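Local structure of xylulose kinase (Bifidobacterium adolescentis ATCC 15703, 3I8B) at residues His188-Phe193 with Ala236-Thr241; Val368-Gly373 with Pro380-Thr385; Val452-Thr457 with Thr485-Glu490. The protein probably phosphorylates D-xylulose at the expense of ATP, giving D-xylulose 5-phosphate and ADP, as a sugar kinase of the FGGY family. One frame throughout, in Å; residues are numbered along the deposited sequence.

Contact 1: residues His188-Phe193 with Ala236-Thr241; sequences HLEALF and AIVLPT. With MG (magnesium ion), chain B.
Leu192 and Pro240 make the buried half of this contact. Their CB atoms meet at 4.1 Å, and the same CB of Pro240 also lies 3.5 Å from Phe193 C. Helix 167-175 and strand 163-165 pack on this half, through Trp173 and Cys165 among others. Phe193 and Thr241 form one parallel bridge, in which Thr241 N donates to Leu192 O at 3.2 Å, from above the carbonyl plane.

The other half is more exposed. Val238 sets CG1 against the backbone O of Leu189, while its CG2 lies 3.8 Å from Glu190 OE2. The bend of Glu190 at chi2 (-79°) puts its CD near the valine methyls, the two side chains meeting at a slant.

A magnesium ion joins the two segments. It takes Glu190 O at 2.3 Å, Leu192 O and Thr241 OG1, so Leu192 O serves both the metal and the N-H of Thr241. The carboxylate of Glu190 acts one shell out: a water 2.3 Å from the magnesium donates to Glu190 OE1 and to Leu239 O. Two main-chain carbonyls from a 3-10 turn and its exit, with one threonine hydroxyl, form a loop-borne metal site away from the predicted catalytic residues.

Contact 2: residues Val368-Gly373 with Pro380-Thr385; sequences VPYFDG and PNATAT
Val368 and Thr385 pair through their backbones in both directions: Val368 N gives a nearly straight bond to Thr385 O (2.9 Å, 171°), and Thr385 N returns one to Val368 O. This hydrogen-bonded antiparallel pair joins strands 366-368 and 385-387 and closes the loop between them, away from the predicted active site. Beyond it the polar contacts become softer. Ala384 CA approaches Val368 O at 3.2 Å as a CA-H...O contact, Gly373 CA does the same to Pro380 O, and one water donates to both Asp372 O and Pro380 O.

The apolar part rests on two aromatic rings and two alanines. Ala384 CB stands over the centre of the Phe371 ring, 3.5 Å from the centroid and 9° off its normal, a CH-pi contact. Tyr370 meets Ala382 obliquely, CD2 to CB at 4.0 Å, while Val368 CG1 lies over the centre of one tyrosine face. Helix 496-506 adds Tyr502 against Tyr370.

Tyr370 to Gly373 form a type II turn. Gly373 ends it at phi 84°, where Asp372 O and Pro380 O fill the space a side chain would need. Direct hydrogen bonding across the contact is thus confined to the Val368-Thr385 end, leaving alanine methyls packed against the two rings, CA-H contacts and a water bridge to join the rest.

Contact 3: residues Val452-Thr457 with Thr485-Glu490; sequences VTRPAT and TIDGVE
Arg454 and Glu490 lie on the same side of two neighbouring antiparallel strands at the edge of the seven-stranded mixed sheet, and cross obliquely, their guanidinium and carboxylate planes 36° apart. The carboxylate comes to the edge of the guanidinium, near its plane: NE lies 2.8 Å from Glu490 OE2 in a salt bridge, and NH2 adds a weak bond to the same oxygen. Both lengths are provisional, because OE2 is crowded in the model. The arginine chain bends at chi3 (-60°), which sets NE back toward the neighbouring strand.

Gly488, having no side chain, lets the guanidinium lie close, with one face over its backbone N, offset toward the rim. Asp487 crosses Arg454 at about a right angle. Its OD2 is 4.4 Å from Arg454 NH1, beyond a salt bridge, and a water accepting from NH1 reaches OD2 by a weak bond.

On the reverse side, Thr453 and Ile486 also cross at about a right angle. Thr453 CG2 touches both CG2 and CD1 of Ile486, each at 3.8 Å. Farther on, Ala456 CB meets Thr485 CG2 at 3.6 Å.

Beneath these side chains the strands pair regularly at first, Val452 and Glu490 exchanging two bonds and Arg454 N donating to Gly488 O. A classic beta bulge then sets Asp487 and Gly488 both opposite Arg454. Arg454 O therefore receives two N-H groups, Asp487 N at 2.7 Å and, weakly, Gly488 N, before Ala456 N to Thr485 O resumes the pairing.

Arg441 of helix 438-448 touches Glu490 and brings its NH1 close to Arg454 NH1. The carboxylate thus sits by two arginines, which would be expected to favour its ionised form, and it may offset their repulsion beside the outermost strand.

Following the chain from the N terminus, the contacts come in series, none nested or crossing. Contact 1 closes a mostly helical excursion of 42 residues within the N-terminal FGGY domain, joining the approaches to strands 193-195 and 241-243. Contact 2 draws together the ends of a short loop between strands 366-368 and 385-387, in the C-terminal FGGY domain and across the chain's centre from contact 1. Contact 3 comes last and closes the 27-residue segment that carries helix 460-474, bringing strand 486-490 back as an outermost strand of the seven-stranded mixed sheet. Contacts 2 and 3 remain separate, their nearest atoms about 17 Å apart; contact 1 is about 26 Å from contact 3 between nearest atoms.

Contact 1: residues His188-Phe193 with Ala236-Thr241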
ATOM      1  N   HIS A 188      -9.465  25.348 -10.875  1.00 10.94           N
ATOM      2  CA  HIS A 188      -9.135  25.162  -9.460  1.00 13.53           C
ATOM      3  C   HIS A 188      -8.295  23.905  -9.201  1.00 13.17           C
ATOM      4  O   HIS A 188      -8.555  23.172  -8.245  1.00 10.19           O
ATOM      5  CB  HIS A 188     -10.404  25.108  -8.608  1.00 15.63           C
ATOM      6  CG  HIS A 188     -11.136  26.410  -8.543  1.00 16.25           C
ATOM      7  ND1 HIS A 188     -12.263  26.671  -9.293  1.00 18.62           N
ATOM      8  CD2 HIS A 188     -10.880  27.543  -7.843  1.00 19.41           C
ATOM      9  CE1 HIS A 188     -12.683  27.899  -9.042  1.00 21.24           C
ATOM     10  NE2 HIS A 188     -11.861  28.449  -8.164  1.00 23.86           N
ATOM     11  N   LEU A 189      -7.300  23.644 -10.047  1.00  9.02           N
ATOM     12  CA  LEU A 189      -6.412  22.505  -9.819  1.00 10.36           C
ATOM     13  C   LEU A 189      -5.686  22.636  -8.475  1.00 11.96           C
ATOM     14  O   LEU A 189      -5.385  21.634  -7.821  1.00  7.89           O
ATOM     15  CB  LEU A 189      -5.404  22.341 -10.964  1.00 11.27           C
ATOM     16  CG  LEU A 189      -6.010  21.942 -12.313  1.00 15.42           C
ATOM     17  CD1 LEU A 189      -4.967  22.015 -13.432  1.00 11.98           C
ATOM     18  CD2 LEU A 189      -6.656  20.542 -12.232  1.00  7.79           C
ATOM     19  N   GLU A 190      -5.431  23.874  -8.056  1.00 12.15           N
ATOM     20  CA  GLU A 190      -4.778  24.104  -6.767  1.00 15.14           C
ATOM     21  C   GLU A 190      -5.615  23.686  -5.577  1.00 12.92           C
ATOM     22  O   GLU A 190      -5.108  23.665  -4.477  1.00 12.22           O
ATOM     23  CB  GLU A 190      -4.341  25.561  -6.594  1.00 19.50           C
ATOM     24  CG  GLU A 190      -3.164  25.948  -7.480  1.00 20.20           C
ATOM     25  CD  GLU A 190      -1.805  25.469  -6.949  1.00 30.81           C
ATOM     26  OE1 GLU A 190      -1.768  24.735  -5.920  1.00 28.64           O
ATOM     27  OE2 GLU A 190      -0.773  25.839  -7.572  1.00 25.15           O
ATOM     28  N   ALA A 191      -6.896  23.381  -5.773  1.00 12.05           N
ATOM     29  CA  ALA A 191      -7.696  22.863  -4.665  1.00 11.49           C
ATOM     30  C   ALA A 191      -7.310  21.418  -4.332  1.00 13.41           C
ATOM     31  O   ALA A 191      -7.727  20.889  -3.303  1.00 10.70           O
ATOM     32  CB  ALA A 191      -9.201  22.953  -4.978  1.00 11.01           C
ATOM     33  N   LEU A 192      -6.530  20.773  -5.206  1.00 10.06           N
ATOM     34  CA  LEU A 192      -6.079  19.406  -4.944  1.00  8.48           C
ATOM     35  C   LEU A 192      -5.291  19.277  -3.630  1.00  9.29           C
ATOM     36  O   LEU A 192      -4.425  20.083  -3.332  1.00  9.56           O
ATOM     37  CB  LEU A 192      -5.229  18.882  -6.111  1.00  9.95           C
ATOM     38  CG  LEU A 192      -5.960  18.450  -7.383  1.00  7.65           C
ATOM     39  CD1 LEU A 192      -5.031  18.389  -8.603  1.00  7.26           C
ATOM     40  CD2 LEU A 192      -6.634  17.098  -7.158  1.00  7.85           C
ATOM     41  N   PHE A 193      -5.588  18.249  -2.848  1.00  6.58           N
ATOM     42  CA  PHE A 193      -4.840  17.976  -1.636  1.00  8.41           C
ATOM     43  C   PHE A 193      -4.593  16.474  -1.502  1.00  8.32           C
ATOM     44  O   PHE A 193      -5.268  15.639  -2.145  1.00  7.64           O
ATOM     45  CB  PHE A 193      -5.577  18.533  -0.403  1.00  7.65           C
ATOM     46  CG  PHE A 193      -6.886  17.853  -0.136  1.00  8.72           C
ATOM     47  CD1 PHE A 193      -6.924  16.636   0.522  1.00  8.98           C
ATOM     48  CD2 PHE A 193      -8.080  18.424  -0.558  1.00  8.82           C
ATOM     49  CE1 PHE A 193      -8.135  16.001   0.774  1.00  9.34           C
ATOM     50  CE2 PHE A 193      -9.284  17.797  -0.328  1.00  8.07           C
ATOM     51  CZ  PHE A 193      -9.321  16.586   0.342  1.00  8.59           C
ATOM     52  N   ALA A 236       5.931  24.042 -13.338  1.00 12.90           N
ATOM     53  CA  ALA A 236       4.594  24.592 -13.553  1.00 12.77           C
ATOM     54  C   ALA A 236       3.467  23.640 -13.096  1.00 11.34           C
ATOM     55  O   ALA A 236       2.364  24.078 -12.827  1.00  8.27           O
ATOM     56  CB  ALA A 236       4.411  24.964 -15.020  1.00 14.10           C
ATOM     57  N   ILE A 237       3.757  22.348 -13.010  1.00  9.09           N
ATOM     58  CA  ILE A 237       2.736  21.333 -12.707  1.00  9.45           C
ATOM     59  C   ILE A 237       2.159  21.478 -11.294  1.00 11.89           C
ATOM     60  O   ILE A 237       2.906  21.688 -10.335  1.00 11.37           O
ATOM     61  CB  ILE A 237       3.305  19.901 -12.916  1.00 10.33           C
ATOM     62  CG1 ILE A 237       3.380  19.585 -14.413  1.00  9.78           C
ATOM     63  CG2 ILE A 237       2.449  18.844 -12.187  1.00  8.19           C
ATOM     64  CD1 ILE A 237       4.296  18.400 -14.741  1.00  9.56           C
ATOM     65  N   VAL A 238       0.835  21.395 -11.170  1.00  9.61           N
ATOM     66  CA  VAL A 238       0.209  21.480  -9.855  1.00 10.83           C
ATOM     67  C   VAL A 238       0.249  20.084  -9.237  1.00 10.31           C
ATOM     68  O   VAL A 238      -0.137  19.125  -9.887  1.00  9.32           O
ATOM     69  CB  VAL A 238      -1.258  21.986  -9.924  1.00 11.32           C
ATOM     70  CG1 VAL A 238      -1.918  21.889  -8.546  1.00  9.42           C
ATOM     71  CG2 VAL A 238      -1.312  23.421 -10.442  1.00  8.84           C
ATOM     72  N   LEU A 239       0.767  19.986  -8.013  1.00  6.65           N
ATOM     73  CA  LEU A 239       0.844  18.742  -7.255  1.00 10.85           C
ATOM     74  C   LEU A 239      -0.017  18.942  -6.008  1.00 10.34           C
ATOM     75  O   LEU A 239      -0.117  20.055  -5.513  1.00 10.61           O
ATOM     76  CB  LEU A 239       2.297  18.427  -6.856  1.00 11.65           C
ATOM     77  CG  LEU A 239       3.322  18.275  -7.997  1.00 10.91           C
ATOM     78  CD1 LEU A 239       4.750  18.022  -7.461  1.00  8.27           C
ATOM     79  CD2 LEU A 239       2.903  17.197  -8.980  1.00  9.52           C
ATOM     80  N   PRO A 240      -0.670  17.880  -5.513  1.00  8.83           N
ATOM     81  CA  PRO A 240      -1.542  18.144  -4.354  1.00  9.96           C
ATOM     82  C   PRO A 240      -0.790  18.595  -3.094  1.00  9.43           C
ATOM     83  O   PRO A 240       0.279  18.066  -2.781  1.00  8.64           O
ATOM     84  CB  PRO A 240      -2.255  16.800  -4.122  1.00  9.72           C
ATOM     85  CG  PRO A 240      -2.140  16.072  -5.459  1.00  9.96           C
ATOM     86  CD  PRO A 240      -0.829  16.515  -6.045  1.00  8.85           C
ATOM     87  N   THR A 241      -1.363  19.575  -2.394  1.00  8.29           N
ATOM     88  CA  THR A 241      -0.863  20.024  -1.102  1.00 10.85           C
ATOM     89  C   THR A 241      -0.911  18.875  -0.132  1.00  9.44           C
ATOM     90  O   THR A 241      -1.972  18.290   0.098  1.00  9.44           O
ATOM     91  CB  THR A 241      -1.754  21.131  -0.505  1.00 10.72           C
ATOM     92  OG1 THR A 241      -1.888  22.183  -1.454  1.00 15.77           O
ATOM     93  CG2 THR A 241      -1.129  21.690   0.758  1.00 12.61           C
TER
HETATM   94 MG    MG B 515      -3.597  22.498  -3.243  1.00 27.74          MG
HETATM   95  O   HOH W   1      -2.321  21.795  -5.043  1.00 14.45           O

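Contact 2: residues Val368-Gly373 with Pro380-Thr385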
ATOM      1  N   VAL A 368      13.015 -22.509   0.412  1.00 16.63           N
ATOM      2  CA  VAL A 368      13.083 -21.072   0.166  1.00 15.72           C
ATOM      3  C   VAL A 368      12.151 -20.807  -1.004  1.00 18.79           C
ATOM      4  O   VAL A 368      12.493 -21.074  -2.156  1.00 20.17           O
ATOM      5  CB  VAL A 368      14.507 -20.582  -0.163  1.00 20.63           C
ATOM      6  CG1 VAL A 368      14.506 -19.075  -0.491  1.00 13.70           C
ATOM      7  CG2 VAL A 368      15.448 -20.874   0.992  1.00 19.67           C
ATOM      8  N   PRO A 369      10.955 -20.280  -0.712  1.00 18.95           N
ATOM      9  CA  PRO A 369       9.840 -20.341  -1.656  1.00 20.34           C
ATOM     10  C   PRO A 369       9.809 -19.208  -2.668  1.00 21.17           C
ATOM     11  O   PRO A 369       8.744 -18.617  -2.842  1.00 21.43           O
ATOM     12  CB  PRO A 369       8.612 -20.195  -0.745  1.00 22.07           C
ATOM     13  CG  PRO A 369       9.141 -19.785   0.620  1.00 21.20           C
ATOM     14  CD  PRO A 369      10.597 -19.505   0.488  1.00 20.56           C
ATOM     15  N   TYR A 370      10.925 -18.909  -3.323  1.00 20.53           N
ATOM     16  CA  TYR A 370      10.941 -17.813  -4.287  1.00 19.50           C
ATOM     17  C   TYR A 370      10.396 -18.250  -5.650  1.00 22.55           C
ATOM     18  O   TYR A 370      11.011 -18.011  -6.690  1.00 22.22           O
ATOM     19  CB  TYR A 370      12.346 -17.214  -4.428  1.00 17.45           C
ATOM     20  CG  TYR A 370      12.938 -16.681  -3.138  1.00 23.01           C
ATOM     21  CD1 TYR A 370      12.143 -16.450  -2.015  1.00 25.80           C
ATOM     22  CD2 TYR A 370      14.292 -16.380  -3.050  1.00 23.59           C
ATOM     23  CE1 TYR A 370      12.688 -15.957  -0.834  1.00 18.91           C
ATOM     24  CE2 TYR A 370      14.837 -15.890  -1.886  1.00 23.25           C
ATOM     25  CZ  TYR A 370      14.037 -15.681  -0.785  1.00 24.38           C
ATOM     26  OH  TYR A 370      14.603 -15.193   0.361  1.00 21.11           O
ATOM     27  N   PHE A 371       9.234 -18.890  -5.647  1.00 22.95           N
ATOM     28  CA  PHE A 371       8.596 -19.264  -6.901  1.00 23.14           C
ATOM     29  C   PHE A 371       8.437 -18.013  -7.739  1.00 22.93           C
ATOM     30  O   PHE A 371       7.778 -17.063  -7.315  1.00 23.21           O
ATOM     31  CB  PHE A 371       7.233 -19.899  -6.640  1.00 22.29           C
ATOM     32  CG  PHE A 371       7.305 -21.165  -5.849  1.00 22.71           C
ATOM     33  CD1 PHE A 371       7.585 -22.370  -6.470  1.00 23.38           C
ATOM     34  CD2 PHE A 371       7.106 -21.152  -4.478  1.00 22.83           C
ATOM     35  CE1 PHE A 371       7.656 -23.541  -5.745  1.00 22.03           C
ATOM     36  CE2 PHE A 371       7.176 -22.322  -3.743  1.00 22.15           C
ATOM     37  CZ  PHE A 371       7.454 -23.516  -4.374  1.00 24.53           C
ATOM     38  N   ASP A 372       9.057 -17.995  -8.914  1.00 20.18           N
ATOM     39  CA  ASP A 372       8.959 -16.833  -9.796  1.00 22.37           C
ATOM     40  C   ASP A 372       9.635 -15.587  -9.211  1.00 24.67           C
ATOM     41  O   ASP A 372       9.221 -14.462  -9.483  1.00 28.03           O
ATOM     42  CB  ASP A 372       7.485 -16.539 -10.110  1.00 27.84           C
ATOM     43  CG  ASP A 372       6.753 -17.759 -10.655  1.00 27.37           C
ATOM     44  OD1 ASP A 372       6.936 -18.080 -11.847  1.00 29.43           O
ATOM     45  OD2 ASP A 372       6.004 -18.404  -9.890  1.00 24.83           O
ATOM     46  N   GLY A 373      10.674 -15.792  -8.407  1.00 26.02           N
ATOM     47  CA  GLY A 373      11.422 -14.692  -7.821  1.00 26.82           C
ATOM     48  C   GLY A 373      10.790 -14.146  -6.549  1.00 25.62           C
ATOM     49  O   GLY A 373       9.850 -14.741  -6.016  1.00 26.14           O
ATOM     50  N   PRO A 380      14.508 -10.698  -8.272  1.00 26.73           N
ATOM     51  CA  PRO A 380      13.561 -10.862  -9.381  1.00 27.46           C
ATOM     52  C   PRO A 380      13.735 -12.162 -10.153  1.00 29.84           C
ATOM     53  O   PRO A 380      12.735 -12.774 -10.539  1.00 32.74           O
ATOM     54  CB  PRO A 380      13.887  -9.677 -10.297  1.00 29.45           C
ATOM     55  CG  PRO A 380      14.577  -8.692  -9.421  1.00 29.65           C
ATOM     56  CD  PRO A 380      15.365  -9.517  -8.454  1.00 28.39           C
ATOM     57  N   ASN A 381      14.972 -12.577 -10.396  1.00 28.77           N
ATOM     58  CA  ASN A 381      15.204 -13.740 -11.249  1.00 32.22           C
ATOM     59  C   ASN A 381      15.452 -15.000 -10.440  1.00 30.68           C
ATOM     60  O   ASN A 381      16.002 -15.972 -10.947  1.00 27.23           O
ATOM     61  CB  ASN A 381      16.386 -13.499 -12.193  1.00 33.11           C
ATOM     62  CG  ASN A 381      16.374 -12.111 -12.798  1.00 34.46           C
ATOM     63  OD1 ASN A 381      17.267 -11.302 -12.533  1.00 40.37           O
ATOM     64  ND2 ASN A 381      15.355 -11.820 -13.608  1.00 26.87           N
ATOM     65  N   ALA A 382      15.061 -14.966  -9.172  1.00 31.88           N
ATOM     66  CA  ALA A 382      15.279 -16.096  -8.278  1.00 24.33           C
ATOM     67  C   ALA A 382      14.242 -17.174  -8.522  1.00 22.67           C
ATOM     68  O   ALA A 382      13.193 -16.940  -9.123  1.00 25.06           O
ATOM     69  CB  ALA A 382      15.242 -15.642  -6.822  1.00 26.47           C
ATOM     70  N   THR A 383      14.542 -18.366  -8.037  1.00 22.84           N
ATOM     71  CA  THR A 383      13.649 -19.487  -8.184  1.00 18.44           C
ATOM     72  C   THR A 383      13.567 -20.203  -6.832  1.00 21.14           C
ATOM     73  O   THR A 383      14.440 -20.022  -5.988  1.00 19.97           O
ATOM     74  CB  THR A 383      14.192 -20.428  -9.285  1.00 19.93           C
ATOM     75  OG1 THR A 383      13.151 -21.309  -9.720  1.00 28.95           O
ATOM     76  CG2 THR A 383      15.389 -21.220  -8.774  1.00 16.06           C
ATOM     77  N   ALA A 384      12.528 -21.008  -6.612  1.00 20.96           N
ATOM     78  CA  ALA A 384      12.376 -21.686  -5.325  1.00 21.06           C
ATOM     79  C   ALA A 384      13.292 -22.901  -5.184  1.00 25.21           C
ATOM     80  O   ALA A 384      13.613 -23.575  -6.178  1.00 21.49           O
ATOM     81  CB  ALA A 384      10.913 -22.072  -5.082  1.00 21.85           C
ATOM     82  N   THR A 385      13.683 -23.190  -3.941  1.00 22.40           N
ATOM     83  CA  THR A 385      14.684 -24.219  -3.655  1.00 22.53           C
ATOM     84  C   THR A 385      14.379 -25.067  -2.414  1.00 20.60           C
ATOM     85  O   THR A 385      14.276 -24.535  -1.317  1.00 20.45           O
ATOM     86  CB  THR A 385      16.045 -23.565  -3.411  1.00 23.61           C
ATOM     87  OG1 THR A 385      16.482 -22.896  -4.599  1.00 22.53           O
ATOM     88  CG2 THR A 385      17.080 -24.610  -3.001  1.00 25.72           C
TER
HETATM   89  O   HOH W   2       9.963 -11.507 -10.018  1.00 31.13           O

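Contact 3: residues Val452-Thr457 with Thr485-Glu490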
ATOM      1  N   VAL A 452       0.349 -14.070  17.795  1.00 19.87           N
ATOM      2  CA  VAL A 452      -0.191 -13.566  16.548  1.00 19.59           C
ATOM      3  C   VAL A 452      -1.662 -13.272  16.737  1.00 22.77           C
ATOM      4  O   VAL A 452      -2.477 -14.189  16.899  1.00 20.02           O
ATOM      5  CB  VAL A 452      -0.015 -14.570  15.390  1.00 25.04           C
ATOM      6  CG1 VAL A 452      -0.535 -13.971  14.079  1.00 19.98           C
ATOM      7  CG2 VAL A 452       1.441 -14.946  15.256  1.00 15.91           C
ATOM      8  N   THR A 453      -1.988 -11.982  16.744  1.00 21.00           N
ATOM      9  CA  THR A 453      -3.360 -11.532  16.873  1.00 18.17           C
ATOM     10  C   THR A 453      -4.111 -11.615  15.546  1.00 21.51           C
ATOM     11  O   THR A 453      -3.595 -11.214  14.495  1.00 19.01           O
ATOM     12  CB  THR A 453      -3.414 -10.082  17.409  1.00 25.14           C
ATOM     13  OG1 THR A 453      -2.925 -10.052  18.755  1.00 23.15           O
ATOM     14  CG2 THR A 453      -4.828  -9.548  17.365  1.00 18.41           C
ATOM     15  N   ARG A 454      -5.336 -12.136  15.600  1.00 19.79           N
ATOM     16  CA  ARG A 454      -6.192 -12.205  14.418  1.00 24.83           C
ATOM     17  C   ARG A 454      -7.398 -11.281  14.571  1.00 26.65           C
ATOM     18  O   ARG A 454      -8.400 -11.654  15.191  1.00 24.27           O
ATOM     19  CB  ARG A 454      -6.662 -13.639  14.155  1.00 22.94           C
ATOM     20  CG  ARG A 454      -5.598 -14.549  13.570  1.00 26.27           C
ATOM     21  CD  ARG A 454      -6.176 -15.894  13.188  1.00 24.78           C
ATOM     22  NE  ARG A 454      -6.757 -16.566  14.342  1.00 26.15           N
ATOM     23  CZ  ARG A 454      -8.064 -16.723  14.534  1.00 31.24           C
ATOM     24  NH1 ARG A 454      -8.930 -16.272  13.634  1.00 25.11           N
ATOM     25  NH2 ARG A 454      -8.505 -17.342  15.623  1.00 34.51           N
ATOM     26  N   PRO A 455      -7.301 -10.068  14.004  1.00 27.20           N
ATOM     27  CA  PRO A 455      -8.425  -9.127  14.019  1.00 25.50           C
ATOM     28  C   PRO A 455      -9.583  -9.700  13.224  1.00 25.75           C
ATOM     29  O   PRO A 455      -9.344 -10.327  12.201  1.00 24.01           O
ATOM     30  CB  PRO A 455      -7.863  -7.892  13.294  1.00 28.30           C
ATOM     31  CG  PRO A 455      -6.362  -8.028  13.390  1.00 29.80           C
ATOM     32  CD  PRO A 455      -6.113  -9.510  13.328  1.00 21.56           C
ATOM     33  N   ALA A 456     -10.816  -9.496  13.677  1.00 25.18           N
ATOM     34  CA  ALA A 456     -11.963  -9.960  12.913  1.00 26.79           C
ATOM     35  C   ALA A 456     -11.944  -9.348  11.514  1.00 28.01           C
ATOM     36  O   ALA A 456     -11.602  -8.176  11.338  1.00 24.38           O
ATOM     37  CB  ALA A 456     -13.257  -9.621  13.629  1.00 29.66           C
ATOM     38  N   THR A 457     -12.289 -10.151  10.518  1.00 26.43           N
ATOM     39  CA  THR A 457     -12.356  -9.675   9.143  1.00 26.25           C
ATOM     40  C   THR A 457     -13.361  -8.514   9.057  1.00 30.31           C
ATOM     41  O   THR A 457     -14.455  -8.583   9.627  1.00 24.03           O
ATOM     42  CB  THR A 457     -12.732 -10.819   8.174  1.00 30.10           C
ATOM     43  OG1 THR A 457     -12.950 -10.292   6.860  1.00 36.89           O
ATOM     44  CG2 THR A 457     -13.992 -11.517   8.634  1.00 35.02           C
ATOM     45  N   THR A 485     -12.549  -5.369  17.120  1.00 25.75           N
ATOM     46  CA  THR A 485     -12.953  -6.759  17.304  1.00 25.59           C
ATOM     47  C   THR A 485     -11.818  -7.719  16.921  1.00 28.84           C
ATOM     48  O   THR A 485     -11.247  -7.629  15.830  1.00 23.22           O
ATOM     49  CB  THR A 485     -14.241  -7.093  16.522  1.00 30.54           C
ATOM     50  OG1 THR A 485     -15.300  -6.234  16.958  1.00 34.01           O
ATOM     51  CG2 THR A 485     -14.663  -8.537  16.763  1.00 31.46           C
ATOM     52  N   ILE A 486     -11.492  -8.621  17.845  1.00 30.11           N
ATOM     53  CA  ILE A 486     -10.448  -9.623  17.641  1.00 29.26           C
ATOM     54  C   ILE A 486     -11.073 -11.018  17.581  1.00 29.97           C
ATOM     55  O   ILE A 486     -11.821 -11.407  18.484  1.00 28.43           O
ATOM     56  CB  ILE A 486      -9.414  -9.586  18.794  1.00 28.08           C
ATOM     57  CG1 ILE A 486      -8.867  -8.169  18.988  1.00 29.79           C
ATOM     58  CG2 ILE A 486      -8.287 -10.559  18.537  1.00 27.92           C
ATOM     59  CD1 ILE A 486      -8.134  -7.637  17.790  1.00 26.21           C
ATOM     60  N   ASP A 487     -10.777 -11.764  16.516  1.00 31.04           N
ATOM     61  CA  ASP A 487     -11.238 -13.151  16.385  1.00 27.11           C
ATOM     62  C   ASP A 487     -10.509 -14.082  17.346  1.00 28.88           C
ATOM     63  O   ASP A 487     -11.104 -15.011  17.890  1.00 32.55           O
ATOM     64  CB  ASP A 487     -11.044 -13.662  14.954  1.00 33.90           C
ATOM     65  CG  ASP A 487     -12.276 -13.477  14.092  1.00 35.76           C
ATOM     66  OD1 ASP A 487     -13.394 -13.471  14.647  1.00 41.06           O
ATOM     67  OD2 ASP A 487     -12.125 -13.358  12.854  1.00 38.75           O
ATOM     68  N   GLY A 488      -9.218 -13.844  17.544  1.00 27.07           N
ATOM     69  CA  GLY A 488      -8.424 -14.690  18.412  1.00 25.90           C
ATOM     70  C   GLY A 488      -6.957 -14.310  18.446  1.00 26.18           C
ATOM     71  O   GLY A 488      -6.495 -13.504  17.636  1.00 21.84           O
ATOM     72  N   VAL A 489      -6.234 -14.877  19.411  1.00 23.56           N
ATOM     73  CA  VAL A 489      -4.793 -14.693  19.526  1.00 22.21           C
ATOM     74  C   VAL A 489      -4.117 -16.070  19.514  1.00 28.75           C
ATOM     75  O   VAL A 489      -4.428 -16.928  20.347  1.00 26.60           O
ATOM     76  CB  VAL A 489      -4.410 -13.954  20.830  1.00 26.91           C
ATOM     77  CG1 VAL A 489      -2.905 -13.733  20.888  1.00 30.56           C
ATOM     78  CG2 VAL A 489      -5.162 -12.621  20.954  1.00 23.91           C
ATOM     79  N   GLU A 490      -3.215 -16.292  18.560  1.00 25.13           N
ATOM     80  CA  GLU A 490      -2.483 -17.559  18.491  1.00 25.49           C
ATOM     81  C   GLU A 490      -1.191 -17.491  19.292  1.00 22.68           C
ATOM     82  O   GLU A 490      -0.363 -16.588  19.110  1.00 23.30           O
ATOM     83  CB  GLU A 490      -2.173 -17.951  17.041  1.00 25.20           C
ATOM     84  CG  GLU A 490      -3.342 -17.815  16.083  1.00 26.36           C
ATOM     85  CD  GLU A 490      -4.410 -18.877  16.272  1.00 30.50           C
ATOM     86  OE1 GLU A 490      -4.135 -19.916  16.910  1.00 35.40           O
ATOM     87  OE2 GLU A 490      -5.530 -18.675  15.763  1.00 32.42           O
TER
HETATM   88  O   HOH W   3      -9.087 -14.240  11.415  1.00 28.96           O